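Local coordinates for protein mRNA-capping enzyme subunit alpha (Saccharomyces cerevisiae, PDB 3KYH) that transfers GMP from GTP to the 5'-diphosphate end of RNA through a covalent enzyme-GMP intermediate, the second step of mRNA capping, at residues Q91-I96 and N106-P111; T124-T129 and L156-R161; Y295-G300 and K374-H379. All blocks are in the same frame, centred on the assembly; numbering follows the deposited sequence.

Contact 1: residues Q91-I96 and N106-P111; sequences QGCFMI and NGFRFP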
loop_
_atom_site.group_PDB
_atom_site.type_symbol
_atom_site.label_atom_id
_atom_site.label_comp_id
_atom_site.label_asym_id
_atom_site.label_seq_id
_atom_site.Cartn_x
_atom_site.Cartn_y
_atom_site.Cartn_z
ATOM N N GLN C 91 -43.458 19.152 -23.427
ATOM C CA GLN C 91 -43.254 20.144 -22.355
ATOM C C GLN C 91 -42.649 19.589 -21.054
ATOM O O GLN C 91 -42.994 18.492 -20.584
ATOM C CB GLN C 91 -44.531 20.941 -22.065
ATOM C CG GLN C 91 -44.286 22.302 -21.374
ATOM C CD GLN C 91 -45.569 22.981 -20.899
ATOM O OE1 GLN C 91 -45.622 24.211 -20.775
ATOM N NE2 GLN C 91 -46.606 22.183 -20.619
ATOM N N GLY C 92 -41.772 20.391 -20.459
ATOM C CA GLY C 92 -41.038 19.967 -19.278
ATOM C C GLY C 92 -41.251 20.820 -18.047
ATOM O O GLY C 92 -41.184 22.046 -18.110
ATOM N N CYS C 93 -41.427 20.126 -16.925
ATOM C CA CYS C 93 -41.700 20.730 -15.626
ATOM C C CYS C 93 -40.491 20.582 -14.710
ATOM O O CYS C 93 -40.219 19.475 -14.216
ATOM C CB CYS C 93 -42.940 20.078 -15.010
ATOM S SG CYS C 93 -43.549 21.022 -13.623
ATOM N N PHE C 94 -39.773 21.691 -14.513
ATOM C CA PHE C 94 -38.444 21.676 -13.874
ATOM C C PHE C 94 -38.252 22.603 -12.666
ATOM O O PHE C 94 -38.859 23.681 -12.587
ATOM C CB PHE C 94 -37.338 21.895 -14.915
ATOM C CG PHE C 94 -37.066 20.694 -15.797
ATOM C CD1 PHE C 94 -38.060 20.164 -16.638
ATOM C CD2 PHE C 94 -35.782 20.138 -15.843
ATOM C CE1 PHE C 94 -37.790 19.058 -17.450
ATOM C CE2 PHE C 94 -35.491 19.049 -16.680
ATOM C CZ PHE C 94 -36.488 18.515 -17.485
ATOM N N MET C 95 -37.369 22.172 -11.754
ATOM C CA MET C 95 -37.206 22.782 -10.423
ATOM C C MET C 95 -35.756 23.075 -10.034
ATOM O O MET C 95 -34.935 22.167 -10.001
ATOM C CB MET C 95 -37.837 21.870 -9.359
ATOM C CG MET C 95 -39.356 21.753 -9.385
ATOM S SD MET C 95 -40.249 23.333 -9.343
ATOM C CE MET C 95 -41.645 22.910 -8.255
ATOM N N ILE C 96 -35.470 24.323 -9.671
ATOM C CA ILE C 96 -34.100 24.763 -9.359
ATOM C C ILE C 96 -33.874 25.188 -7.885
ATOM O O ILE C 96 -34.264 26.294 -7.462
ATOM C CB ILE C 96 -33.591 25.814 -10.412
ATOM C CG1 ILE C 96 -34.249 27.187 -10.229
ATOM C CG2 ILE C 96 -33.857 25.311 -11.847
ATOM C CD1 ILE C 96 -33.898 28.214 -11.289
ATOM N N ASN C 106 -43.917 15.555 -12.974
ATOM C CA ASN C 106 -44.740 14.892 -13.991
ATOM C C ASN C 106 -45.627 15.846 -14.814
ATOM O O ASN C 106 -45.161 16.900 -15.276
ATOM C CB ASN C 106 -45.532 13.716 -13.367
ATOM C CG ASN C 106 -44.967 12.321 -13.729
ATOM O OD1 ASN C 106 -45.739 11.369 -13.851
ATOM N ND2 ASN C 106 -43.650 12.188 -13.887
ATOM N N GLY C 107 -46.899 15.470 -14.983
ATOM C CA GLY C 107 -47.841 16.131 -15.909
ATOM C C GLY C 107 -48.358 17.529 -15.597
ATOM O O GLY C 107 -49.064 17.741 -14.608
ATOM N N PHE C 108 -47.992 18.475 -16.456
ATOM C CA PHE C 108 -48.468 19.851 -16.368
ATOM C C PHE C 108 -48.623 20.458 -17.763
ATOM O O PHE C 108 -47.712 20.397 -18.598
ATOM C CB PHE C 108 -47.541 20.728 -15.511
ATOM C CG PHE C 108 -47.729 20.587 -14.011
ATOM C CD1 PHE C 108 -48.874 21.072 -13.371
ATOM C CD2 PHE C 108 -46.705 20.058 -13.221
ATOM C CE1 PHE C 108 -49.015 20.977 -11.976
ATOM C CE2 PHE C 108 -46.827 19.968 -11.831
ATOM C CZ PHE C 108 -47.988 20.431 -11.208
ATOM N N ARG C 109 -49.784 21.061 -17.997
ATOM C CA ARG C 109 -50.080 21.671 -19.283
ATOM C C ARG C 109 -50.110 23.198 -19.195
ATOM O O ARG C 109 -51.176 23.814 -19.038
ATOM C CB ARG C 109 -51.379 21.084 -19.855
ATOM C CG ARG C 109 -51.240 19.654 -20.418
ATOM C CD ARG C 109 -51.388 18.551 -19.360
ATOM N NE ARG C 109 -51.039 17.236 -19.902
ATOM C CZ ARG C 109 -51.539 16.075 -19.479
ATOM N NH1 ARG C 109 -52.453 16.025 -18.507
ATOM N NH2 ARG C 109 -51.141 14.949 -20.059
ATOM N N PHE C 110 -48.919 23.789 -19.278
ATOM C CA PHE C 110 -48.780 25.241 -19.219
ATOM C C PHE C 110 -48.919 25.852 -20.625
ATOM O O PHE C 110 -48.123 25.513 -21.507
ATOM C CB PHE C 110 -47.505 25.650 -18.476
ATOM C CG PHE C 110 -47.402 25.090 -17.056
ATOM C CD1 PHE C 110 -46.160 24.711 -16.536
ATOM C CD2 PHE C 110 -48.544 24.951 -16.234
ATOM C CE1 PHE C 110 -46.060 24.163 -15.248
ATOM C CE2 PHE C 110 -48.453 24.432 -14.916
ATOM C CZ PHE C 110 -47.209 24.038 -14.427
ATOM N N PRO C 111 -49.957 26.704 -20.844
ATOM C CA PRO C 111 -50.492 27.160 -22.144
ATOM C C PRO C 111 -50.363 28.638 -22.560
ATOM O O PRO C 111 -49.260 29.198 -22.531
ATOM C CB PRO C 111 -51.991 26.839 -22.004
ATOM C CG PRO C 111 -52.227 26.649 -20.533
ATOM C CD PRO C 111 -50.959 26.960 -19.801
#

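Contact 2: residues T124-T129 and L156-R161; sequences TLQDGT and LAINGR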
loop_
_atom_site.group_PDB
_atom_site.type_symbol
_atom_site.label_atom_id
_atom_site.label_comp_id
_atom_site.label_asym_id
_atom_site.label_seq_id
_atom_site.Cartn_x
_atom_site.Cartn_y
_atom_site.Cartn_z
ATOM N N THR C 124 -52.601 24.624 -27.125
ATOM C CA THR C 124 -51.689 25.751 -26.886
ATOM C C THR C 124 -50.660 25.425 -25.788
ATOM O O THR C 124 -50.813 24.428 -25.076
ATOM C CB THR C 124 -52.483 26.980 -26.483
ATOM O OG1 THR C 124 -53.338 26.615 -25.400
ATOM C CG2 THR C 124 -53.337 27.465 -27.639
ATOM N N LEU C 125 -49.627 26.261 -25.648
ATOM C CA LEU C 125 -48.451 25.912 -24.833
ATOM C C LEU C 125 -47.652 27.111 -24.271
ATOM O O LEU C 125 -47.956 28.252 -24.613
ATOM C CB LEU C 125 -47.554 24.940 -25.630
ATOM C CG LEU C 125 -47.243 23.503 -25.173
ATOM C CD1 LEU C 125 -45.902 23.482 -24.492
ATOM C CD2 LEU C 125 -48.301 22.775 -24.312
ATOM N N GLN C 126 -46.655 26.834 -23.414
ATOM C CA GLN C 126 -45.753 27.827 -22.789
ATOM C C GLN C 126 -44.294 27.414 -23.021
ATOM O O GLN C 126 -43.953 26.245 -22.823
ATOM C CB GLN C 126 -46.021 27.912 -21.276
ATOM C CG GLN C 126 -45.599 29.220 -20.592
ATOM C CD GLN C 126 -46.762 30.185 -20.321
ATOM O OE1 GLN C 126 -47.881 29.737 -20.001
ATOM N NE2 GLN C 126 -46.488 31.517 -20.392
ATOM N N ASP C 127 -43.462 28.376 -23.438
ATOM C CA ASP C 127 -42.043 28.184 -23.872
ATOM C C ASP C 127 -41.272 29.407 -23.436
ATOM O O ASP C 127 -41.611 30.525 -23.868
ATOM C CB ASP C 127 -41.914 28.086 -25.416
ATOM C CG ASP C 127 -40.441 28.078 -25.955
ATOM O OD1 ASP C 127 -39.455 28.571 -25.333
ATOM O OD2 ASP C 127 -40.285 27.627 -27.118
ATOM N N GLY C 128 -40.199 29.149 -22.680
ATOM C CA GLY C 128 -39.347 30.171 -22.068
ATOM C C GLY C 128 -40.052 30.909 -20.941
ATOM O O GLY C 128 -40.423 32.087 -21.081
ATOM N N THR C 129 -40.255 30.216 -19.823
ATOM C CA THR C 129 -40.955 30.825 -18.688
ATOM C C THR C 129 -40.315 30.521 -17.318
ATOM O O THR C 129 -40.364 29.377 -16.834
ATOM C CB THR C 129 -42.479 30.538 -18.769
ATOM O OG1 THR C 129 -43.002 31.057 -20.003
ATOM C CG2 THR C 129 -43.242 31.127 -17.587
ATOM N N LEU C 156 -39.325 36.175 -14.009
ATOM C CA LEU C 156 -38.352 36.897 -14.825
ATOM C C LEU C 156 -38.223 36.408 -16.267
ATOM O O LEU C 156 -37.370 36.896 -17.028
ATOM C CB LEU C 156 -36.983 36.969 -14.134
ATOM C CG LEU C 156 -36.244 35.815 -13.441
ATOM C CD1 LEU C 156 -36.475 34.446 -14.041
ATOM C CD2 LEU C 156 -34.775 36.112 -13.516
ATOM N N ALA C 157 -39.055 35.427 -16.625
ATOM C CA ALA C 157 -39.208 34.980 -18.015
ATOM C C ALA C 157 -40.628 34.518 -18.287
ATOM O O ALA C 157 -41.175 33.697 -17.558
ATOM C CB ALA C 157 -38.215 33.879 -18.371
ATOM N N ILE C 158 -41.236 35.102 -19.315
ATOM C CA ILE C 158 -42.506 34.608 -19.835
ATOM C C ILE C 158 -42.437 34.474 -21.354
ATOM O O ILE C 158 -41.990 35.395 -22.061
ATOM C CB ILE C 158 -43.760 35.388 -19.322
ATOM C CG1 ILE C 158 -44.970 34.456 -19.315
ATOM C CG2 ILE C 158 -44.070 36.677 -20.118
ATOM C CD1 ILE C 158 -45.227 33.791 -17.977
ATOM N N ASN C 159 -42.819 33.282 -21.810
ATOM C CA ASN C 159 -42.829 32.900 -23.215
ATOM C C ASN C 159 -41.675 33.465 -24.042
ATOM O O ASN C 159 -41.847 34.416 -24.813
ATOM C CB ASN C 159 -44.218 33.104 -23.809
ATOM C CG ASN C 159 -45.188 32.014 -23.378
ATOM O OD1 ASN C 159 -44.789 30.863 -23.131
ATOM N ND2 ASN C 159 -46.467 32.367 -23.297
ATOM N N GLY C 160 -40.488 32.921 -23.739
ATOM C CA GLY C 160 -39.190 33.285 -24.309
ATOM C C GLY C 160 -38.696 34.688 -24.002
ATOM O O GLY C 160 -37.495 34.950 -24.060
ATOM N N ARG C 161 -39.626 35.588 -23.688
ATOM C CA ARG C 161 -39.343 36.998 -23.410
ATOM C C ARG C 161 -38.708 37.160 -22.013
ATOM O O ARG C 161 -39.333 36.853 -20.989
ATOM C CB ARG C 161 -40.626 37.844 -23.671
ATOM C CG ARG C 161 -40.829 39.164 -22.878
ATOM C CD ARG C 161 -41.868 40.128 -23.522
ATOM N NE ARG C 161 -41.894 41.432 -22.844
ATOM C CZ ARG C 161 -40.893 42.320 -22.823
ATOM N NH1 ARG C 161 -39.753 42.111 -23.471
ATOM N NH2 ARG C 161 -41.019 43.444 -22.139
#

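Contact 3: residues Y295-G300 and K374-H379; sequences YVWQGG and KLNGNH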
loop_
_atom_site.group_PDB
_atom_site.type_symbol
_atom_site.label_atom_id
_atom_site.label_comp_id
_atom_site.label_asym_id
_atom_site.label_seq_id
_atom_site.Cartn_x
_atom_site.Cartn_y
_atom_site.Cartn_z
ATOM N N TYR C 295 -17.227 32.287 26.682
ATOM C CA TYR C 295 -16.027 32.333 25.820
ATOM C C TYR C 295 -16.222 31.763 24.400
ATOM O O TYR C 295 -17.016 30.843 24.192
ATOM C CB TYR C 295 -14.839 31.600 26.468
ATOM C CG TYR C 295 -14.403 31.987 27.888
ATOM C CD1 TYR C 295 -15.271 31.829 28.984
ATOM C CD2 TYR C 295 -13.085 32.392 28.151
ATOM C CE1 TYR C 295 -14.867 32.142 30.275
ATOM C CE2 TYR C 295 -12.668 32.696 29.455
ATOM C CZ TYR C 295 -13.566 32.570 30.520
ATOM O OH TYR C 295 -13.184 32.873 31.827
ATOM N N VAL C 296 -15.435 32.274 23.449
ATOM C CA VAL C 296 -15.544 31.934 22.020
ATOM C C VAL C 296 -14.267 31.331 21.420
ATOM O O VAL C 296 -13.192 31.949 21.448
ATOM C CB VAL C 296 -16.003 33.152 21.163
ATOM C CG1 VAL C 296 -17.399 33.634 21.600
ATOM C CG2 VAL C 296 -14.974 34.296 21.192
ATOM N N TRP C 297 -14.401 30.139 20.842
ATOM C CA TRP C 297 -13.235 29.385 20.374
ATOM C C TRP C 297 -12.562 29.977 19.136
ATOM O O TRP C 297 -13.224 30.285 18.148
ATOM C CB TRP C 297 -13.509 27.871 20.280
ATOM C CG TRP C 297 -13.934 27.336 18.935
ATOM C CD1 TRP C 297 -15.153 27.501 18.330
ATOM C CD2 TRP C 297 -13.149 26.521 18.042
ATOM N NE1 TRP C 297 -15.175 26.846 17.117
ATOM C CE2 TRP C 297 -13.960 26.242 16.911
ATOM C CE3 TRP C 297 -11.843 26.007 18.084
ATOM C CZ2 TRP C 297 -13.502 25.477 15.823
ATOM C CZ3 TRP C 297 -11.400 25.232 17.016
ATOM C CH2 TRP C 297 -12.226 24.982 15.896
ATOM N N GLN C 298 -11.249 30.173 19.242
ATOM C CA GLN C 298 -10.421 30.727 18.176
ATOM C C GLN C 298 -9.344 29.707 17.794
ATOM O O GLN C 298 -8.853 28.959 18.649
ATOM C CB GLN C 298 -9.777 32.026 18.667
ATOM C CG GLN C 298 -9.407 33.038 17.579
ATOM C CD GLN C 298 -8.506 34.170 18.091
ATOM O OE1 GLN C 298 -7.552 33.935 18.840
ATOM N NE2 GLN C 298 -8.791 35.402 17.652
ATOM N N GLY C 299 -8.992 29.678 16.510
ATOM C CA GLY C 299 -7.967 28.771 15.991
ATOM C C GLY C 299 -8.404 27.316 15.963
ATOM O O GLY C 299 -9.378 26.974 15.285
ATOM N N GLY C 300 -7.684 26.471 16.704
ATOM C CA GLY C 300 -7.942 25.028 16.772
ATOM C C GLY C 300 -7.339 24.388 18.010
ATOM O O GLY C 300 -6.524 23.465 17.915
ATOM N N LYS C 374 -23.684 20.198 19.943
ATOM C CA LYS C 374 -22.617 21.023 19.367
ATOM C C LYS C 374 -21.401 21.051 20.289
ATOM O O LYS C 374 -21.530 21.331 21.483
ATOM C CB LYS C 374 -23.104 22.455 19.096
ATOM C CG LYS C 374 -23.904 22.664 17.820
ATOM C CD LYS C 374 -24.685 23.956 17.963
ATOM C CE LYS C 374 -25.964 23.943 17.118
ATOM N NZ LYS C 374 -26.989 22.955 17.619
ATOM N N LEU C 375 -20.230 20.779 19.711
ATOM C CA LEU C 375 -18.960 20.784 20.441
ATOM C C LEU C 375 -18.660 22.092 21.207
ATOM O O LEU C 375 -18.828 22.126 22.438
ATOM C CB LEU C 375 -17.809 20.352 19.529
ATOM C CG LEU C 375 -16.371 20.693 19.900
ATOM C CD1 LEU C 375 -16.023 20.156 21.254
ATOM C CD2 LEU C 375 -15.423 20.148 18.825
ATOM N N ASN C 376 -18.192 23.131 20.506
ATOM C CA ASN C 376 -17.805 24.382 21.165
ATOM C C ASN C 376 -18.848 25.471 21.015
ATOM O O ASN C 376 -20.038 25.175 21.139
ATOM C CB ASN C 376 -16.367 24.849 20.847
ATOM C CG ASN C 376 -15.931 24.577 19.417
ATOM O OD1 ASN C 376 -16.642 24.867 18.464
ATOM N ND2 ASN C 376 -14.725 24.051 19.264
ATOM N N GLY C 377 -18.410 26.703 20.753
ATOM C CA GLY C 377 -19.286 27.876 20.689
ATOM C C GLY C 377 -19.426 28.527 19.326
ATOM O O GLY C 377 -20.541 28.693 18.834
ATOM N N ASN C 378 -18.298 28.940 18.748
ATOM C CA ASN C 378 -18.192 29.515 17.392
ATOM C C ASN C 378 -17.007 30.447 17.252
ATOM O O ASN C 378 -16.707 31.228 18.168
ATOM C CB ASN C 378 -19.451 30.257 16.921
ATOM C CG ASN C 378 -20.305 29.429 15.983
ATOM O OD1 ASN C 378 -21.485 29.206 16.265
ATOM N ND2 ASN C 378 -19.723 28.967 14.869
ATOM N N HIS C 379 -16.372 30.368 16.083
ATOM C CA HIS C 379 -15.134 31.089 15.793
ATOM C C HIS C 379 -15.342 32.592 15.910
ATOM O O HIS C 379 -16.360 33.109 15.438
ATOM C CB HIS C 379 -14.570 30.674 14.427
ATOM C CG HIS C 379 -13.255 31.308 14.088
ATOM N ND1 HIS C 379 -12.867 31.553 12.786
ATOM C CD2 HIS C 379 -12.254 31.774 14.874
ATOM C CE1 HIS C 379 -11.674 32.122 12.784
ATOM N NE2 HIS C 379 -11.283 32.273 14.039
#

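Contact 1: residues Q91-I96 and N106-P111
Cys93 and Phe108 meet at the tightly packed end of this contact, where the early part of strand 91-96 faces the loop 106-111. SG lies 3.3 Å from CD2 of Phe108 and approaches that ring on a slant, its direction 61° off the ring normal, as a sulfur-aromatic contact. It reaches the loop because it stands anti to the backbone N (chi1 -166°). The same sulfur comes within 4.3 Å of Phe110 CE1, so it also borders the second ring, more loosely. Those rings are themselves packed together: Phe108 CB sits over a face of the Phe110 ring, toward its rim.

Gln91 extends this packing along the loop. Its chain is extended beyond CG and crosses the Phe110 side chain at about a right angle, with the amide turned 72° from the ring plane. The amide carbon CD lies 3.6 Å from Phe110 O, and the whole group is laid against the main chain between Phe108 and Phe110. An alanine here would remove the amide and probably leave a gap beside Phe110 CB, with the loop backbone missing its side-chain neighbour.

The other side is looser and faces solvent. Asn106 and Arg109 point away from the strand, and Asn106 adds little beyond its carbonyl O, 3.9 Å from Cys93 CB. The example illustrates how one loop can bury its aromatic residues, Phe108 and Phe110, while Asn106 and Arg109 stay exposed.

Strand 91-96 runs between strands 76-84 and 102-105, with backbone hydrogen bonds between Gly92 and Val83 and between Cys93 and Val105. Phe110 reaches Met80 and Ile82 on strand 76-84 and meets Phe179 of helix 168-189 edge-to-face, while Phe108 joins Phe197 and Phe199; the loop is thus packed between sheet and helix.

Contact 2: residues T124-T129 and L156-R161
Asn159 joins the two segments through both its side chain and its main chain. Its OD1 accepts a hydrogen bond from the backbone N of Asp127 at 2.8 Å, nearly straight (164° at the hydrogen) and arriving almost along the C=O axis. Its own backbone N donates to Thr129 OG1 at 2.9 Å; that hydroxyl oxygen stands anti to the carbonyl carbon, beside its own backbone N (chi1 -59°), where it meets the turn. Next to it, Gly160 N reaches Gly128 O at 2.8 Å, on a lone pair in the carbonyl plane. The Gln126 amide lies nearly parallel to that of Asn159, with planes 15° apart. Thr129 and Ile158 lie side by side, CG2 of the threonine meeting CD1 of the isoleucine at 3.3 Å.

The next shell helps to position these groups. Asn159 and Gly160 are the central residues of a type I' turn, closed by Arg161 N on Ile158 O, and both have the positive phi of that turn. Gly128 also has positive phi, and a CB on it would run into Gly160 CA. Farther out, Ile158 packs on Phe179 of helix 168-189, and a classic bulge sets Leu156 and Ala157 opposite Leu130.

The chemistry is that of an asparagine-glycine turn joined by neutral groups to the neighbouring loop and the first residue of strand 129-139: two side-chain oxygens and one carbonyl take up three backbone N-H groups.

Contact 3: residues Y295-G300 and K374-H379
The Asn376 amide lies over one face of the Trp297 indole, the two planes 24° apart. ND2 stands 3.1 Å above the plane, over the ring centre, while OD1 lies over that face beside NE1 and CD1. Although OD1 and Trp297 NE1 are 2.8 Å apart, the angle is too poor for a hydrogen bond, as follows from an oxygen placed over the face. Asn376 CB adds a CH-pi contact above the five-membered ring. At the indole's edge, near its plane, Asn378 N comes 3.5 Å from CD1.

His379 approaches differently. Its CA makes a nearly straight CA-H...O contact with Trp297 O, 3.1 Å away, and its ring presents an edge to that same oxygen. With CG anti to the backbone N (chi1 -177°), the ring starts out beside Trp297 O, and CD2 lies 3.9 Å from Gln298 CA.

The contact joins strand 293-297 and the residues after it, in the OB-family C-terminal domain, to the loop leading into helix 380-392. Tyr326 of strand 326-331 touches both Trp297 and Asn376, Asp302 of helix 302-309 also meets Trp297, and the backbone of a chain of another protein in the assembly packs on the same tryptophan. Val296 and Gln298 touch Thr380 at the start of helix 380-392.

How the contacts relate
Followed from the N terminus, the three contacts come in series, and none nests in or crosses another. Contact 1 closes a loop of nine residues that includes strand 102-105. Contact 2 closes a longer one of 26 residues, mostly strand, between the loop before strand 129-139 and the turn after strand 154-158. The two are neighbours, their centres 12 Å apart: Phe110 O lies 3.2 Å from Gln126 CB, and both reach the same catalytic-domain sheet. Contact 3 closes 73 residues within the C-terminal domain, tying strand 293-297 to the loop before helix 380-392, about 46 Å from contact 1 and 50 Å from contact 2, centre to centre, on the opposite side of the chain's centre.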